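Local coordinates for NS6 protease (Murine norovirus 1, PDB 4ASH), which probably cleaves the viral polyprotein as a cysteine protease with a trypsin-like fold, at residues S113-T125 against G166-T178. The protein carries 1 engineered substitution. Residues are numbered along the deposited sequence; the frame is centred on the assembly and turned at random.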
ATOM      1  N   SER A 113      19.245  -2.215  -0.386  1.00 41.86           N
ATOM      2  CA  SER A 113      19.689  -3.152  -1.414  1.00 45.56           C
ATOM      3  C   SER A 113      18.578  -3.517  -2.400  1.00 42.62           C
ATOM      4  O   SER A 113      18.804  -4.274  -3.347  1.00 48.92           O
ATOM      5  CB  SER A 113      20.251  -4.422  -0.769  1.00 50.63           C
ATOM      6  OG  SER A 113      19.260  -5.084   0.000  1.00 53.72           O
ATOM      7  N   ALA A 114      17.385  -2.973  -2.179  1.00 30.57           N
ATOM      8  CA  ALA A 114      16.228  -3.291  -3.010  1.00 30.23           C
ATOM      9  C   ALA A 114      15.896  -2.185  -4.006  1.00 27.42           C
ATOM     10  O   ALA A 114      16.242  -1.023  -3.804  1.00 33.52           O
ATOM     11  CB  ALA A 114      15.023  -3.583  -2.142  1.00 31.01           C
ATOM     12  N   VAL A 115      15.222  -2.567  -5.085  1.00 30.89           N
ATOM     13  CA  VAL A 115      14.691  -1.613  -6.053  1.00 34.68           C
ATOM     14  C   VAL A 115      13.164  -1.693  -6.043  1.00 33.83           C
ATOM     15  O   VAL A 115      12.581  -2.752  -6.279  1.00 41.05           O
ATOM     16  CB  VAL A 115      15.242  -1.865  -7.477  1.00 37.19           C
ATOM     17  CG1 VAL A 115      14.470  -1.045  -8.502  1.00 40.17           C
ATOM     18  CG2 VAL A 115      16.734  -1.552  -7.539  1.00 38.46           C
ATOM     19  N   VAL A 116      12.526  -0.567  -5.744  1.00 24.16           N
ATOM     20  CA  VAL A 116      11.086  -0.506  -5.530  1.00 21.96           C
ATOM     21  C   VAL A 116      10.417   0.241  -6.678  1.00 19.71           C
ATOM     22  O   VAL A 116      10.694   1.402  -6.902  1.00 19.94           O
ATOM     23  CB  VAL A 116      10.756   0.261  -4.239  1.00 26.64           C
ATOM     24  CG1 VAL A 116       9.240   0.381  -4.043  1.00 27.21           C
ATOM     25  CG2 VAL A 116      11.419  -0.400  -3.032  1.00 27.49           C
ATOM     26  N   HIS A 117       9.509  -0.409  -7.391  1.00 21.17           N
ATOM     27  CA  HIS A 117       8.697   0.326  -8.343  1.00 19.03           C
ATOM     28  C   HIS A 117       7.614   1.000  -7.536  1.00 19.24           C
ATOM     29  O   HIS A 117       6.854   0.341  -6.832  1.00 21.30           O
ATOM     30  CB  HIS A 117       8.076  -0.616  -9.370  1.00 21.67           C
ATOM     31  CG  HIS A 117       9.066  -1.534 -10.007  1.00 32.12           C
ATOM     32  ND1 HIS A 117      10.010  -1.094 -10.905  1.00 36.96           N
ATOM     33  CD2 HIS A 117       9.272  -2.864  -9.860  1.00 40.86           C
ATOM     34  CE1 HIS A 117      10.749  -2.116 -11.299  1.00 47.95           C
ATOM     35  NE2 HIS A 117      10.324  -3.201 -10.678  1.00 47.26           N
ATOM     36  N   GLY A 118       7.548   2.320  -7.594  1.00 20.21           N
ATOM     37  CA  GLY A 118       6.572   3.003  -6.771  1.00 22.09           C
ATOM     38  C   GLY A 118       6.370   4.446  -7.153  1.00 29.03           C
ATOM     39  O   GLY A 118       6.738   4.873  -8.248  1.00 27.65           O
ATOM     40  N   GLN A 119       5.777   5.199  -6.238  1.00 17.74           N
ATOM     41  CA  GLN A 119       5.497   6.595  -6.479  1.00 18.82           C
ATOM     42  C   GLN A 119       5.972   7.386  -5.285  1.00 18.05           C
ATOM     43  O   GLN A 119       5.714   7.013  -4.138  1.00 18.72           O
ATOM     44  CB  GLN A 119       4.003   6.823  -6.714  1.00 19.40           C
ATOM     45  CG  GLN A 119       3.697   8.183  -7.334  1.00 19.36           C
ATOM     46  CD  GLN A 119       2.309   8.267  -7.934  1.00 19.59           C
ATOM     47  OE1 GLN A 119       1.561   7.284  -7.957  1.00 24.45           O
ATOM     48  NE2 GLN A 119       1.957   9.446  -8.436  1.00 19.27           N
ATOM     49  N   THR A 120       6.678   8.478  -5.544  1.00 19.04           N
ATOM     50  CA  THR A 120       7.112   9.333  -4.449  1.00 16.40           C
ATOM     51  C   THR A 120       5.927  10.149  -3.957  1.00 20.95           C
ATOM     52  O   THR A 120       4.913  10.272  -4.647  1.00 19.16           O
ATOM     53  CB  THR A 120       8.222  10.309  -4.898  1.00 23.11           C
ATOM     54  OG1 THR A 120       7.696  11.174  -5.904  1.00 25.21           O
ATOM     55  CG2 THR A 120       9.406   9.544  -5.456  1.00 25.63           C
ATOM     56  N   GLY A 121       6.052  10.690  -2.754  1.00 19.56           N
ATOM     57  CA  GLY A 121       5.015  11.528  -2.192  1.00 21.30           C
ATOM     58  C   GLY A 121       5.600  12.525  -1.216  1.00 20.55           C
ATOM     59  O   GLY A 121       6.666  12.296  -0.637  1.00 22.51           O
ATOM     60  N   MET A 122       4.903  13.639  -1.045  1.00 19.08           N
ATOM     61  CA  MET A 122       5.324  14.659  -0.089  1.00 23.00           C
ATOM     62  C   MET A 122       4.259  14.814   0.985  1.00 21.70           C
ATOM     63  O   MET A 122       3.139  15.231   0.699  1.00 21.96           O
ATOM     64  CB  MET A 122       5.549  15.992  -0.819  1.00 26.40           C
ATOM     65  CG  MET A 122       5.936  17.159   0.075  1.00 28.48           C
ATOM     66  SD  MET A 122       5.989  18.744  -0.809  1.00 44.64           S
ATOM     67  CE  MET A 122       4.267  18.952  -1.263  1.00 60.35           C
ATOM     68  N   LEU A 123       4.601  14.454   2.219  1.00 21.54           N
ATOM     69  CA  LEU A 123       3.668  14.621   3.330  1.00 25.01           C
ATOM     70  C   LEU A 123       3.389  16.113   3.508  1.00 27.26           C
ATOM     71  O   LEU A 123       4.309  16.922   3.471  1.00 29.04           O
ATOM     72  CB  LEU A 123       4.241  14.009   4.605  1.00 25.43           C
ATOM     73  CG  LEU A 123       4.380  12.482   4.665  1.00 25.14           C
ATOM     74  CD1 LEU A 123       4.992  12.060   6.002  1.00 30.84           C
ATOM     75  CD2 LEU A 123       3.035  11.791   4.473  1.00 26.41           C
ATOM     76  N   LEU A 124       2.122  16.478   3.678  1.00 26.15           N
ATOM     77  CA  LEU A 124       1.737  17.886   3.712  1.00 28.97           C
ATOM     78  C   LEU A 124       1.927  18.493   5.093  1.00 33.74           C
ATOM     79  O   LEU A 124       2.136  19.700   5.214  1.00 37.57           O
ATOM     80  CB  LEU A 124       0.291  18.080   3.234  1.00 26.63           C
ATOM     81  CG  LEU A 124       0.015  17.679   1.784  1.00 32.92           C
ATOM     82  CD1 LEU A 124      -1.374  18.120   1.348  1.00 30.33           C
ATOM     83  CD2 LEU A 124       1.071  18.284   0.887  1.00 33.80           C
ATOM     84  N   THR A 125       1.856  17.654   6.124  1.00 33.83           N
ATOM     85  CA  THR A 125       2.082  18.105   7.495  1.00 45.45           C
ATOM     86  C   THR A 125       3.479  17.732   7.977  1.00 53.04           C
ATOM     87  O   THR A 125       4.359  18.589   8.073  1.00 60.42           O
ATOM     88  CB  THR A 125       1.049  17.518   8.472  1.00 51.23           C
ATOM     89  OG1 THR A 125       0.980  16.098   8.302  1.00 55.14           O
ATOM     90  CG2 THR A 125      -0.321  18.103   8.220  1.00 51.85           C
ATOM     91  N   GLY A 166      12.228  15.220   7.228  1.00 59.35           N
ATOM     92  CA  GLY A 166      11.691  15.604   5.938  1.00 57.44           C
ATOM     93  C   GLY A 166      10.404  14.865   5.638  1.00 53.65           C
ATOM     94  O   GLY A 166      10.042  13.911   6.324  1.00 50.23           O
ATOM     95  N   ASN A 167       9.708  15.301   4.600  1.00 38.69           N
ATOM     96  CA  ASN A 167       8.369  14.791   4.351  1.00 29.72           C
ATOM     97  C   ASN A 167       8.233  13.867   3.140  1.00 26.77           C
ATOM     98  O   ASN A 167       7.132  13.654   2.639  1.00 36.96           O
ATOM     99  CB  ASN A 167       7.368  15.951   4.280  1.00 42.10           C
ATOM    100  CG  ASN A 167       7.272  16.714   5.595  1.00 55.77           C
ATOM    101  OD1 ASN A 167       8.089  16.522   6.493  1.00 60.83           O
ATOM    102  ND2 ASN A 167       6.271  17.584   5.711  1.00 60.35           N
ATOM    103  N   THR A 168       9.341  13.282   2.700  1.00 24.51           N
ATOM    104  CA  THR A 168       9.293  12.372   1.552  1.00 20.87           C
ATOM    105  C   THR A 168       8.897  10.963   1.976  1.00 19.10           C
ATOM    106  O   THR A 168       9.465  10.405   2.909  1.00 19.05           O
ATOM    107  CB  THR A 168      10.646  12.297   0.835  1.00 27.17           C
ATOM    108  OG1 THR A 168      11.028  13.608   0.398  1.00 31.87           O
ATOM    109  CG2 THR A 168      10.574  11.354  -0.367  1.00 27.15           C
ATOM    110  N   VAL A 169       7.908  10.402   1.286  1.00 19.16           N
ATOM    111  CA  VAL A 169       7.485   9.021   1.497  1.00 18.18           C
ATOM    112  C   VAL A 169       7.462   8.308   0.139  1.00 18.45           C
ATOM    113  O   VAL A 169       7.466   8.956  -0.908  1.00 19.21           O
ATOM    114  CB  VAL A 169       6.094   8.941   2.152  1.00 16.41           C
ATOM    115  CG1 VAL A 169       6.161   9.433   3.602  1.00 19.55           C
ATOM    116  CG2 VAL A 169       5.086   9.764   1.363  1.00 20.58           C
ATOM    117  N   ILE A 170       7.466   6.978   0.169  1.00 15.26           N
ATOM    118  CA  ILE A 170       7.378   6.164  -1.044  1.00 15.56           C
ATOM    119  C   ILE A 170       6.269   5.144  -0.877  1.00 17.46           C
ATOM    120  O   ILE A 170       6.232   4.427   0.127  1.00 15.72           O
ATOM    121  CB  ILE A 170       8.685   5.368  -1.312  1.00 18.75           C
ATOM    122  CG1 ILE A 170       9.912   6.291  -1.282  1.00 20.33           C
ATOM    123  CG2 ILE A 170       8.577   4.565  -2.632  1.00 18.65           C
ATOM    124  CD1 ILE A 170       9.922   7.387  -2.359  1.00 23.70           C
ATOM    125  N   ALA A 171       5.380   5.080  -1.860  1.00 16.88           N
ATOM    126  CA  ALA A 171       4.395   4.017  -1.934  1.00 17.75           C
ATOM    127  C   ALA A 171       4.847   3.045  -3.010  1.00 18.57           C
ATOM    128  O   ALA A 171       5.191   3.458  -4.120  1.00 18.01           O
ATOM    129  CB  ALA A 171       3.033   4.587  -2.275  1.00 17.77           C
ATOM    130  N   ALA A 172       4.872   1.759  -2.686  1.00 15.22           N
ATOM    131  CA  ALA A 172       5.110   0.754  -3.709  1.00 15.31           C
ATOM    132  C   ALA A 172       3.819   0.565  -4.484  1.00 15.98           C
ATOM    133  O   ALA A 172       2.736   0.585  -3.901  1.00 15.94           O
ATOM    134  CB  ALA A 172       5.570  -0.553  -3.082  1.00 18.24           C
ATOM    135  N   THR A 173       3.942   0.437  -5.805  1.00 16.73           N
ATOM    136  CA  THR A 173       2.784   0.189  -6.661  1.00 16.65           C
ATOM    137  C   THR A 173       2.906  -1.176  -7.325  1.00 16.45           C
ATOM    138  O   THR A 173       3.962  -1.800  -7.300  1.00 18.52           O
ATOM    139  CB  THR A 173       2.639   1.282  -7.721  1.00 20.70           C
ATOM    140  OG1 THR A 173       3.825   1.321  -8.523  1.00 25.26           O
ATOM    141  CG2 THR A 173       2.450   2.641  -7.055  1.00 18.98           C
ATOM    142  N   HIS A 174       1.821  -1.644  -7.938  1.00 16.82           N
ATOM    143  CA  HIS A 174       1.760  -3.036  -8.377  1.00 20.51           C
ATOM    144  C   HIS A 174       2.394  -3.350  -9.732  1.00 19.41           C
ATOM    145  O   HIS A 174       2.763  -4.499 -10.001  1.00 25.00           O
ATOM    146  CB  HIS A 174       0.313  -3.542  -8.350  1.00 18.95           C
ATOM    147  CG  HIS A 174      -0.520  -3.069  -9.502  1.00 15.73           C
ATOM    148  ND1 HIS A 174      -0.408  -3.595 -10.775  1.00 20.33           N
ATOM    149  CD2 HIS A 174      -1.495  -2.133  -9.570  1.00 17.19           C
ATOM    150  CE1 HIS A 174      -1.272  -2.997 -11.575  1.00 20.64           C
ATOM    151  NE2 HIS A 174      -1.953  -2.108 -10.867  1.00 20.31           N
ATOM    152  N   GLY A 175       2.519  -2.342 -10.577  1.00 17.86           N
ATOM    153  CA  GLY A 175       2.964  -2.573 -11.944  1.00 21.44           C
ATOM    154  C   GLY A 175       4.398  -2.157 -12.220  1.00 18.63           C
ATOM    155  O   GLY A 175       5.052  -1.508 -11.388  1.00 22.41           O
ATOM    156  N   GLU A 176       4.893  -2.566 -13.382  1.00 19.24           N
ATOM    157  CA  GLU A 176       6.128  -2.014 -13.907  1.00 24.16           C
ATOM    158  C   GLU A 176       5.771  -1.084 -15.045  1.00 31.15           C
ATOM    159  O   GLU A 176       4.851  -1.356 -15.819  1.00 34.48           O
ATOM    160  CB  GLU A 176       7.082  -3.118 -14.372  1.00 40.89           C
ATOM    161  CG  GLU A 176       7.747  -3.840 -13.231  1.00 41.22           C
ATOM    162  CD  GLU A 176       8.970  -4.626 -13.648  1.00 52.04           C
ATOM    163  OE1 GLU A 176      10.031  -4.001 -13.871  1.00 58.20           O
ATOM    164  OE2 GLU A 176       8.866  -5.867 -13.750  1.00 56.68           O
ATOM    165  N   PRO A 177       6.515   0.019 -15.151  1.00 29.86           N
ATOM    166  CA  PRO A 177       6.247   1.207 -15.967  1.00 37.36           C
ATOM    167  C   PRO A 177       6.312   0.961 -17.459  1.00 34.88           C
ATOM    168  O   PRO A 177       7.196   0.247 -17.934  1.00 36.39           O
ATOM    169  CB  PRO A 177       7.380   2.164 -15.568  1.00 34.90           C
ATOM    170  CG  PRO A 177       8.470   1.263 -15.112  1.00 33.73           C
ATOM    171  CD  PRO A 177       7.756   0.165 -14.377  1.00 28.57           C
ATOM    172  N   THR A 178       5.356   1.543 -18.177  1.00 36.93           N
ATOM    173  CA  THR A 178       5.406   1.635 -19.630  1.00 40.32           C
ATOM    174  C   THR A 178       5.552   3.109 -20.005  1.00 43.56           C
ATOM    175  O   THR A 178       6.664   3.602 -20.251  1.00 34.50           O
ATOM    176  CB  THR A 178       4.131   1.065 -20.289  1.00 41.92           C
ATOM    177  OG1 THR A 178       2.984   1.373 -19.482  1.00 39.95           O
ATOM    178  CG2 THR A 178       4.240  -0.446 -20.450  1.00 51.20           C
TER
HETATM  179  O   HOH W   1       5.490   3.172 -10.427  1.00 49.64           O
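E176 lies over one face of the H117 imidazole: its CG sits 3.8 Å from the ring centroid in a CH-pi contact, and its carboxylate plane is turned 30° from the ring. E176 OE1 comes within 3.3 Å of H117 CE1, a van der Waals approach. A second flat group, the amide of N167, binds the chain at the far end of the ladder. N167 ND2 bonds L123 O at 3.1 Å, with that oxygen near the amide plane although the donor stands well above the carbonyl plane; a weak second bond reaches T125 O. With CG anti to its carbonyl carbon (chi1 -63°), N167 turns its amide toward the chain leaving 114-123.

Between these ends the pairing exemplifies an antiparallel ladder, with Q119, V169 and A171 on one face and T120, M122, T168 and I170 on the other. Q119 and A171 exchange backbone bonds, as do G121 and V169, while L123 N bonds N167 O at 2.7 Å. V169 CG1 meets L123 CG at 3.7 Å, the two side chains crossing at about a right angle; on the other face T120 CG2 touches I170 CD1. A water bridges G118 O and T173 OG1, and T173 N continues the pairing to H117 O.

Q119 reaches beyond the ladder, its amide bonding G104 O and C79 N. Within the barrel-like sheet of this chymotrypsin-like fold, strand 114-123 is flanked by 96-111 and 168-172, and the latter pairs in turn with 152-162.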